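Local coordinates for DNA photolyase (Agrobacterium tumefaciens, PDB 4U63), which probably repairs cyclobutane pyrimidine dimers in ultraviolet-damaged DNA, driven by light, using a bound FAD and a methenyltetrahydrofolate antenna chromophore, at residues F371-L376 against Q404-S409; A79-S84 against G90-A95; D236-A241 against H276-L281. All coordinates share one frame; numbering follows the deposited sequence. Where two conformers were deposited one is given.

Overall arrangement
The three contacts sample different parts of a single photolyase chain and nowhere touch. Contact 2 belongs to the alpha/beta part, where helix 68-87 meets the chain leading into edge strand 93-96. Contact 1 joins two helices of the FAD-binding part on the opposite side of the chain's centre; the centres of these two contacts are about 41 Å apart. Contact 3 sets the end of helix 227-238 against the loop after helix 271-276, with its nearest atoms about 17 Å from contact 2 and about 19 Å from contact 1. Two of them lie near the flavin: the Val406 side chain of contact 1 is about 5 Å from FAD, and that of Thr278 in contact 3 about 9 Å.

Contact 1. Residues F371-L376 against Q404-S409; sequences FLIKHL and QWVAGS
Ile373 and Lys374 meet Val406 and Ala407 in a buried helix-to-helix contact, made near the C-terminal end of helix 398-407 by residues of helix 362-375. Its apolar half hangs on one methyl. CD1 of Ile373 rests 3.9 Å from CG1 of Val406 and 4.1 Å from CB of Ala407, so it sits over the backbone link between those two residues. The isoleucine gets there because CG1 lies beside its own backbone N (chi1 -65°) and the chain then runs on nearly straight, carrying CD1 away from its helix. Val406 turns CG1 to meet it, and the two side chains pass at a slant. Trp380 of helix 380-390 also packs on Ile373 and on Ala407.

The fold here is the helical FAD-binding domain of photolyases, and Val406 stands close to the cofactor, its side chain about 5 Å from FAD. Its helix stops in a Schellman motif: Gly408 takes a positive phi of 101°, Ser409 N bonds back to Gln404 O and Gly408 N to Trp405 O. The other helix loosens into a pi-type turn, with Leu376 N bonded to Phe371 O at 2.9 Å.

The polar half is a lysine lying along the end of the partner helix. Beyond CG the Lys374 chain is fully extended, which brings CE to 3.8 Å from Val406 O and lets NZ work through water. One water accepts a hydrogen bond from Lys374 NZ at 2.8 Å and donates one to Val406 O, also at 2.8 Å. A second water donates to Val406 O at 3.1 Å, though its bond from Lys374 NZ is weak. The ammonium is further held by the carbonyls of Arg418 and Phe416 and by a cation-pi contact with the Phe416 ring, while the two waters satisfy the Val406 carbonyl.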
loop_
_atom_site.group_PDB
_atom_site.type_symbol
_atom_site.label_atom_id
_atom_site.label_comp_id
_atom_site.label_asym_id
_atom_site.label_seq_id
_atom_site.Cartn_x
_atom_site.Cartn_y
_atom_site.Cartn_z
ATOM N N PHE A 371 -18.362 8.258 -0.358
ATOM C CA PHE A 371 -18.932 9.366 -1.107
ATOM C C PHE A 371 -19.028 9.053 -2.611
ATOM O O PHE A 371 -20.050 9.336 -3.249
ATOM C CB PHE A 371 -18.142 10.641 -0.899
ATOM C CG PHE A 371 -18.840 11.856 -1.427
ATOM C CD1 PHE A 371 -19.791 12.506 -0.657
ATOM C CD2 PHE A 371 -18.572 12.338 -2.704
ATOM C CE1 PHE A 371 -20.454 13.616 -1.132
ATOM C CE2 PHE A 371 -19.233 13.460 -3.188
ATOM C CZ PHE A 371 -20.176 14.100 -2.402
ATOM N N LEU A 372 -17.972 8.466 -3.166
ATOM C CA LEU A 372 -17.962 8.104 -4.583
ATOM C C LEU A 372 -19.031 7.068 -4.934
ATOM O O LEU A 372 -19.801 7.249 -5.875
ATOM C CB LEU A 372 -16.584 7.558 -4.972
ATOM C CG LEU A 372 -16.393 7.208 -6.444
ATOM C CD1 LEU A 372 -16.501 8.467 -7.298
ATOM C CD2 LEU A 372 -15.065 6.516 -6.665
ATOM N N ILE A 373 -19.072 5.997 -4.148
ATOM C CA ILE A 373 -19.934 4.833 -4.418
ATOM C C ILE A 373 -21.404 5.139 -4.150
ATOM O O ILE A 373 -22.284 4.757 -4.936
ATOM C CB ILE A 373 -19.486 3.633 -3.540
ATOM C CG1 ILE A 373 -18.071 3.194 -3.941
ATOM C CG2 ILE A 373 -20.460 2.454 -3.643
ATOM C CD1 ILE A 373 -17.354 2.390 -2.885
ATOM N N LYS A 374 -21.676 5.817 -3.040
ATOM C CA LYS A 374 -23.057 6.028 -2.596
ATOM C C LYS A 374 -23.604 7.389 -2.963
ATOM O O LYS A 374 -24.646 7.471 -3.581
ATOM C CB LYS A 374 -23.162 5.753 -1.108
ATOM C CG LYS A 374 -22.724 4.326 -0.822
ATOM C CD LYS A 374 -22.919 3.927 0.600
ATOM C CE LYS A 374 -22.525 2.476 0.787
ATOM N NZ LYS A 374 -22.733 2.072 2.187
ATOM N N HIS A 375 -22.907 8.455 -2.604
ATOM C CA HIS A 375 -23.389 9.799 -2.959
ATOM C C HIS A 375 -23.336 10.097 -4.446
ATOM O O HIS A 375 -24.260 10.719 -4.962
ATOM C CB HIS A 375 -22.648 10.874 -2.174
ATOM C CG HIS A 375 -23.103 10.978 -0.763
ATOM N ND1 HIS A 375 -22.745 10.058 0.195
ATOM C CD2 HIS A 375 -23.904 11.875 -0.147
ATOM C CE1 HIS A 375 -23.296 10.387 1.344
ATOM N NE2 HIS A 375 -24.004 11.482 1.165
ATOM N N LEU A 376 -22.281 9.656 -5.137
ATOM C CA LEU A 376 -22.187 9.880 -6.594
ATOM C C LEU A 376 -22.623 8.666 -7.429
ATOM O O LEU A 376 -22.785 8.777 -8.636
ATOM C CB LEU A 376 -20.774 10.321 -6.983
ATOM C CG LEU A 376 -20.217 11.495 -6.177
ATOM C CD1 LEU A 376 -18.820 11.862 -6.658
ATOM C CD2 LEU A 376 -21.144 12.703 -6.262
ATOM N N GLN A 404 -13.965 -2.903 -1.803
ATOM C CA GLN A 404 -15.085 -3.855 -1.763
ATOM C C GLN A 404 -15.879 -3.788 -0.450
ATOM O O GLN A 404 -17.109 -3.873 -0.470
ATOM C CB GLN A 404 -14.622 -5.285 -2.053
ATOM C CG GLN A 404 -14.173 -5.473 -3.499
ATOM C CD GLN A 404 -14.936 -6.566 -4.252
ATOM O OE1 GLN A 404 -16.125 -6.773 -4.041
ATOM N NE2 GLN A 404 -14.249 -7.242 -5.147
ATOM N N TRP A 405 -15.190 -3.618 0.678
ATOM C CA TRP A 405 -15.887 -3.480 1.974
ATOM C C TRP A 405 -16.741 -2.218 2.007
ATOM O O TRP A 405 -17.888 -2.259 2.437
ATOM C CB TRP A 405 -14.910 -3.488 3.154
ATOM C CG TRP A 405 -14.315 -4.832 3.445
ATOM C CD1 TRP A 405 -14.959 -6.051 3.431
ATOM C CD2 TRP A 405 -12.965 -5.105 3.814
ATOM N NE1 TRP A 405 -14.079 -7.052 3.760
ATOM C CE2 TRP A 405 -12.853 -6.505 4.002
ATOM C CE3 TRP A 405 -11.832 -4.307 4.014
ATOM C CZ2 TRP A 405 -11.653 -7.112 4.361
ATOM C CZ3 TRP A 405 -10.645 -4.919 4.366
ATOM C CH2 TRP A 405 -10.565 -6.305 4.542
ATOM N N VAL A 406 -16.192 -1.100 1.530
ATOM C CA VAL A 406 -16.971 0.141 1.480
ATOM C C VAL A 406 -18.191 -0.022 0.547
ATOM O O VAL A 406 -19.273 0.497 0.835
ATOM C CB VAL A 406 -16.114 1.355 1.063
ATOM C CG1 VAL A 406 -16.977 2.614 0.996
ATOM C CG2 VAL A 406 -14.989 1.575 2.064
ATOM N N ALA A 407 -18.003 -0.765 -0.540
ATOM C CA ALA A 407 -19.055 -1.020 -1.543
ATOM C C ALA A 407 -20.149 -1.993 -1.090
ATOM O O ALA A 407 -21.170 -2.125 -1.766
ATOM C CB ALA A 407 -18.425 -1.524 -2.834
ATOM N N GLY A 408 -19.932 -2.692 0.025
ATOM C CA GLY A 408 -20.939 -3.583 0.584
ATOM C C GLY A 408 -20.757 -5.068 0.314
ATOM O O GLY A 408 -21.662 -5.833 0.607
ATOM N N SER A 409 -19.606 -5.480 -0.232
ATOM C CA SER A 409 -19.297 -6.926 -0.430
ATOM C C SER A 409 -18.352 -7.465 0.666
ATOM O O SER A 409 -17.357 -6.847 0.961
ATOM C CB SER A 409 -18.639 -7.176 -1.778
ATOM O OG SER A 409 -19.565 -7.087 -2.841
HETATM O O HOH W 1 -21.716 -0.480 1.927
HETATM O O HOH W 2 -19.562 1.982 3.525
#

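Contact 2. Residues A79-S84 against G90-A95; sequences AALSSS and GRLVLA. With SO4 (sulfate ion), chain H.
The flat group here is the guanidinium of Arg91, next to the contact residue Leu92: a sulfate sits at its edge with the sulfur in its plane. Arg91 NH1 donates to sulfate O3 at 3.2 Å with an N-H...O angle of 154°, while the bond from NH2 to O1 is weak. Arg91 leaves the backbone on the side away from the helix, and its extended chain touches Trp197; the sulfate probably came from the crystallisation liquor.

Leu92 faces the other way, into helix 68-87. Leu92 CB stands 4.2 Å from Ser82 CA, and the two CA atoms, of Ser82 and Leu92, are 5.2 Å apart. Beside this, CD2 of Leu81 meets CD2 of Leu92 at 4.1 Å, the side chains crossing at about a right angle. In Leu81, CG is anti to the backbone N (chi1 180°), which swings the branch across toward Leu92. Leu78, Leu85 and Pro55 also pack on Leu92.

This is the return leg of a beta-alpha-beta unit, strand 53-59, helix 68-87, strand 93-96, in the parallel sheet of the photolyase alpha/beta domain. A water accepts from the Leu92 amide, 2.9 Å from N; its link to Ser82 OG holds for one of two conformers and is therefore doubtful. With no direct hydrogen bond across, the helix packs on the residue leading into the strand through Leu81 and Ser82 against Leu92, an essentially apolar union.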
loop_
_atom_site.group_PDB
_atom_site.type_symbol
_atom_site.label_atom_id
_atom_site.label_comp_id
_atom_site.label_asym_id
_atom_site.label_seq_id
_atom_site.Cartn_x
_atom_site.Cartn_y
_atom_site.Cartn_z
ATOM N N ALA A 79 17.280 3.740 -5.869
ATOM C CA ALA A 79 18.479 4.516 -5.584
ATOM C C ALA A 79 19.024 4.180 -4.193
ATOM O O ALA A 79 20.225 3.979 -4.026
ATOM C CB ALA A 79 18.198 6.001 -5.697
ATOM N N ALA A 80 18.140 4.099 -3.203
ATOM C CA ALA A 80 18.568 3.775 -1.835
ATOM C C ALA A 80 19.110 2.353 -1.723
ATOM O O ALA A 80 20.132 2.131 -1.076
ATOM C CB ALA A 80 17.429 3.984 -0.857
ATOM N N LEU A 81 18.432 1.394 -2.353
ATOM C CA LEU A 81 18.878 0.000 -2.313
ATOM C C LEU A 81 20.254 -0.146 -2.970
ATOM O O LEU A 81 21.135 -0.824 -2.431
ATOM C CB LEU A 81 17.858 -0.934 -2.989
ATOM C CG LEU A 81 18.239 -2.415 -3.002
ATOM C CD1 LEU A 81 18.338 -2.953 -1.581
ATOM C CD2 LEU A 81 17.230 -3.215 -3.814
ATOM N N SER A 82 20.426 0.486 -4.134
ATOM C CA SER A 82 21.712 0.480 -4.836
ATOM C C SER A 82 22.819 0.989 -3.927
ATOM O O SER A 82 23.884 0.377 -3.843
ATOM C CB SER A 82 21.665 1.338 -6.102
ATOM O OG SER A 82 22.961 1.455 -6.675
ATOM N N SER A 83 22.555 2.107 -3.248
ATOM C CA SER A 83 23.533 2.696 -2.336
ATOM C C SER A 83 23.871 1.717 -1.210
ATOM O O SER A 83 25.039 1.531 -0.883
ATOM C CB SER A 83 23.016 4.019 -1.767
ATOM O OG SER A 83 23.978 4.616 -0.924
ATOM N N SER A 84 22.847 1.075 -0.636
ATOM C CA SER A 84 23.073 0.128 0.469
ATOM C C SER A 84 23.868 -1.102 0.005
ATOM O O SER A 84 24.748 -1.581 0.718
ATOM C CB SER A 84 21.754 -0.272 1.159
ATOM O OG SER A 84 20.980 -1.157 0.378
ATOM N N GLY A 90 28.629 -4.705 -3.054
ATOM C CA GLY A 90 27.873 -5.188 -4.202
ATOM C C GLY A 90 27.456 -4.074 -5.140
ATOM O O GLY A 90 28.007 -2.982 -5.129
ATOM N N ARG A 91 26.470 -4.386 -5.959
ATOM C CA ARG A 91 25.835 -3.442 -6.870
ATOM C C ARG A 91 24.442 -3.952 -7.124
ATOM O O ARG A 91 24.137 -5.105 -6.810
ATOM C CB ARG A 91 26.542 -3.391 -8.213
ATOM C CG ARG A 91 27.956 -2.858 -8.205
ATOM C CD ARG A 91 28.392 -2.645 -9.640
ATOM N NE ARG A 91 29.803 -2.325 -9.757
ATOM C CZ ARG A 91 30.431 -2.118 -10.911
ATOM N NH1 ARG A 91 29.771 -2.197 -12.067
ATOM N NH2 ARG A 91 31.724 -1.834 -10.911
ATOM N N LEU A 92 23.607 -3.100 -7.709
ATOM C CA LEU A 92 22.301 -3.506 -8.193
ATOM C C LEU A 92 22.278 -3.414 -9.716
ATOM O O LEU A 92 22.384 -2.333 -10.277
ATOM C CB LEU A 92 21.193 -2.635 -7.598
ATOM C CG LEU A 92 19.754 -2.990 -7.991
ATOM C CD1 LEU A 92 19.347 -4.382 -7.506
ATOM C CD2 LEU A 92 18.786 -1.961 -7.439
ATOM N N VAL A 93 22.149 -4.559 -10.371
ATOM C CA VAL A 93 21.977 -4.608 -11.824
ATOM C C VAL A 93 20.525 -4.259 -12.164
ATOM O O VAL A 93 19.588 -4.846 -11.616
ATOM C CB VAL A 93 22.309 -5.999 -12.396
ATOM C CG1 VAL A 93 22.069 -6.041 -13.904
ATOM C CG2 VAL A 93 23.749 -6.380 -12.091
ATOM N N LEU A 94 20.350 -3.306 -13.073
ATOM C CA LEU A 94 19.032 -2.929 -13.557
ATOM C C LEU A 94 18.851 -3.462 -14.965
ATOM O O LEU A 94 19.748 -3.353 -15.793
ATOM C CB LEU A 94 18.881 -1.413 -13.558
ATOM C CG LEU A 94 19.013 -0.709 -12.206
ATOM C CD1 LEU A 94 18.736 0.771 -12.405
ATOM C CD2 LEU A 94 18.084 -1.292 -11.140
ATOM N N ALA A 95 17.685 -4.033 -15.228
ATOM C CA ALA A 95 17.373 -4.602 -16.534
ATOM C C ALA A 95 15.885 -4.471 -16.833
ATOM O O ALA A 95 15.061 -4.488 -15.921
ATOM C CB ALA A 95 17.795 -6.056 -16.574
HETATM S S SO4 H . 32.683 -1.114 -14.416
HETATM O O1 SO4 H . 33.779 -1.222 -13.430
HETATM O O2 SO4 H . 33.256 -0.902 -15.759
HETATM O O3 SO4 H . 31.881 -2.356 -14.405
HETATM O O4 SO4 H . 31.823 0.036 -14.069
HETATM O O HOH W 3 24.496 -0.359 -7.947
#

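Contact 3. Residues D236-A241 against H276-L281; sequences DFIDGA and HATKGL. With SO4 (sulfate ion), chain I.
Ile238, in the last turn of helix 227-238, pushes its side chain into a type I beta turn, His276 to Lys279, and into Leu281 just beyond it. The turn follows helix 271-276 and is closed by Lys279 N bonding to His276 O. The contact joins the end of helix 227-238 to this loop of the photolyase fold, the Thr278 side chain lying about 9 Å from FAD.

The branches of the isoleucine divide the surface between them, with Ala277 shared. CG1 lies beside the backbone N and chi2 is bent to -62°, which curls CD1 onto the turn, 3.4 Å from Ala277 O. The same methyl reaches Thr278 CG2 at 4.2 Å, and CG1 itself rests 4.1 Å from Ala277 CB. CG2, the branch anti to the backbone N, instead meets CD1 of Leu281 at 3.9 Å, and these two side chains cross at about a right angle.

Thr278 has its hydroxyl between its backbone N and carbonyl carbon (chi1 69°), where OG1 can bond to Trp275 O and to Arg294 NE; CG2 is thereby left to face Ile238. Ile290 and Phe293 of helix 287-309 also touch this threonine.

On the other side of the turn sits a sulfate, probably from the crystallisation liquor, which Arg294 NH2 also binds. Lys279 folds its chain at chi3 and chi4, which brings NZ near the sulfate, at a 2.5 Å separation from O2 too short to trust in detail, and NZ has a salt bridge to Glu180 besides. Gly280, at a positive phi, presents its amide to the sulfate: N to O1 is 3.0 Å, and the bond is nearly straight at 171°.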
loop_
_atom_site.group_PDB
_atom_site.type_symbol
_atom_site.label_atom_id
_atom_site.label_comp_id
_atom_site.label_asym_id
_atom_site.label_seq_id
_atom_site.Cartn_x
_atom_site.Cartn_y
_atom_site.Cartn_z
ATOM N N ASP A 236 10.590 5.949 15.015
ATOM C CA ASP A 236 9.873 7.123 15.474
ATOM C C ASP A 236 8.484 6.772 16.017
ATOM O O ASP A 236 8.040 7.346 17.014
ATOM C CB ASP A 236 9.751 8.148 14.349
ATOM C CG ASP A 236 9.155 9.456 14.831
ATOM O OD1 ASP A 236 9.678 10.037 15.817
ATOM O OD2 ASP A 236 8.165 9.895 14.229
ATOM N N PHE A 237 7.812 5.815 15.369
ATOM C CA PHE A 237 6.509 5.386 15.818
ATOM C C PHE A 237 6.588 4.689 17.181
ATOM O O PHE A 237 5.800 4.989 18.084
ATOM C CB PHE A 237 5.850 4.459 14.795
ATOM C CG PHE A 237 4.460 4.041 15.174
ATOM C CD1 PHE A 237 3.434 4.981 15.221
ATOM C CD2 PHE A 237 4.166 2.709 15.488
ATOM C CE1 PHE A 237 2.149 4.606 15.566
ATOM C CE2 PHE A 237 2.880 2.336 15.850
ATOM C CZ PHE A 237 1.874 3.283 15.886
ATOM N N ILE A 238 7.545 3.780 17.339
ATOM C CA ILE A 238 7.680 3.035 18.607
ATOM C C ILE A 238 7.967 4.005 19.744
ATOM O O ILE A 238 7.335 3.942 20.804
ATOM C CB ILE A 238 8.772 1.941 18.529
ATOM C CG1 ILE A 238 8.386 0.849 17.507
ATOM C CG2 ILE A 238 9.034 1.310 19.906
ATOM C CD1 ILE A 238 7.118 0.072 17.806
ATOM N N ASP A 239 8.902 4.922 19.494
ATOM C CA ASP A 239 9.284 5.940 20.468
ATOM C C ASP A 239 8.303 7.118 20.520
ATOM O O ASP A 239 8.483 8.035 21.321
ATOM C CB ASP A 239 10.695 6.510 20.156
ATOM C CG ASP A 239 11.836 5.679 20.757
ATOM O OD1 ASP A 239 11.595 4.700 21.485
ATOM O OD2 ASP A 239 13.003 6.028 20.491
ATOM N N GLY A 240 7.284 7.102 19.660
ATOM C CA GLY A 240 6.349 8.196 19.552
ATOM C C GLY A 240 4.901 7.775 19.583
ATOM O O GLY A 240 4.397 7.319 20.619
ATOM N N ALA A 241 4.251 7.907 18.422
ATOM C CA ALA A 241 2.794 7.812 18.295
ATOM C C ALA A 241 2.185 6.456 18.638
ATOM O O ALA A 241 0.964 6.356 18.749
ATOM C CB ALA A 241 2.360 8.243 16.896
ATOM N N HIS A 276 7.874 -7.485 15.831
ATOM C CA HIS A 276 8.893 -7.693 16.874
ATOM C C HIS A 276 9.263 -6.383 17.581
ATOM O O HIS A 276 9.568 -6.384 18.770
ATOM C CB HIS A 276 10.136 -8.358 16.269
ATOM C CG HIS A 276 11.146 -8.787 17.280
ATOM N ND1 HIS A 276 12.218 -8.000 17.636
ATOM C CD2 HIS A 276 11.256 -9.921 18.010
ATOM C CE1 HIS A 276 12.944 -8.629 18.543
ATOM N NE2 HIS A 276 12.379 -9.798 18.789
ATOM N N ALA A 277 9.201 -5.271 16.853
ATOM C CA ALA A 277 9.461 -3.951 17.434
ATOM C C ALA A 277 8.431 -3.532 18.496
ATOM O O ALA A 277 8.694 -2.609 19.266
ATOM C CB ALA A 277 9.520 -2.903 16.334
ATOM N N THR A 278 7.265 -4.191 18.524
ATOM C CA THR A 278 6.230 -3.915 19.527
ATOM C C THR A 278 6.361 -4.787 20.774
ATOM O O THR A 278 5.576 -4.646 21.704
ATOM C CB THR A 278 4.812 -4.101 18.958
ATOM O OG1 THR A 278 4.556 -5.489 18.699
ATOM C CG2 THR A 278 4.628 -3.268 17.714
ATOM N N LYS A 279 7.346 -5.678 20.782
ATOM C CA LYS A 279 7.589 -6.545 21.920
ATOM C C LYS A 279 8.446 -5.837 22.950
ATOM O O LYS A 279 9.269 -4.997 22.609
ATOM C CB LYS A 279 8.283 -7.834 21.474
ATOM C CG LYS A 279 7.410 -8.735 20.612
ATOM C CD LYS A 279 8.163 -9.973 20.140
ATOM C CE LYS A 279 8.576 -10.893 21.281
ATOM N NZ LYS A 279 7.405 -11.371 22.065
ATOM N N GLY A 280 8.231 -6.178 24.214
ATOM C CA GLY A 280 9.077 -5.721 25.310
ATOM C C GLY A 280 8.943 -4.261 25.684
ATOM O O GLY A 280 9.909 -3.655 26.144
ATOM N N LEU A 281 7.748 -3.698 25.511
ATOM C CA LEU A 281 7.526 -2.263 25.711
ATOM C C LEU A 281 6.646 -1.922 26.917
ATOM O O LEU A 281 6.261 -0.761 27.088
ATOM C CB LEU A 281 6.893 -1.665 24.445
ATOM C CG LEU A 281 7.673 -1.801 23.136
ATOM C CD1 LEU A 281 6.870 -1.184 22.009
ATOM C CD2 LEU A 281 9.045 -1.146 23.231
HETATM S S SO4 I . 5.126 -9.139 24.161
HETATM O O1 SO4 I . 6.088 -8.192 24.763
HETATM O O2 SO4 I . 5.834 -10.369 23.762
HETATM O O3 SO4 I . 4.497 -8.536 22.970
HETATM O O4 SO4 I . 4.081 -9.485 25.143
#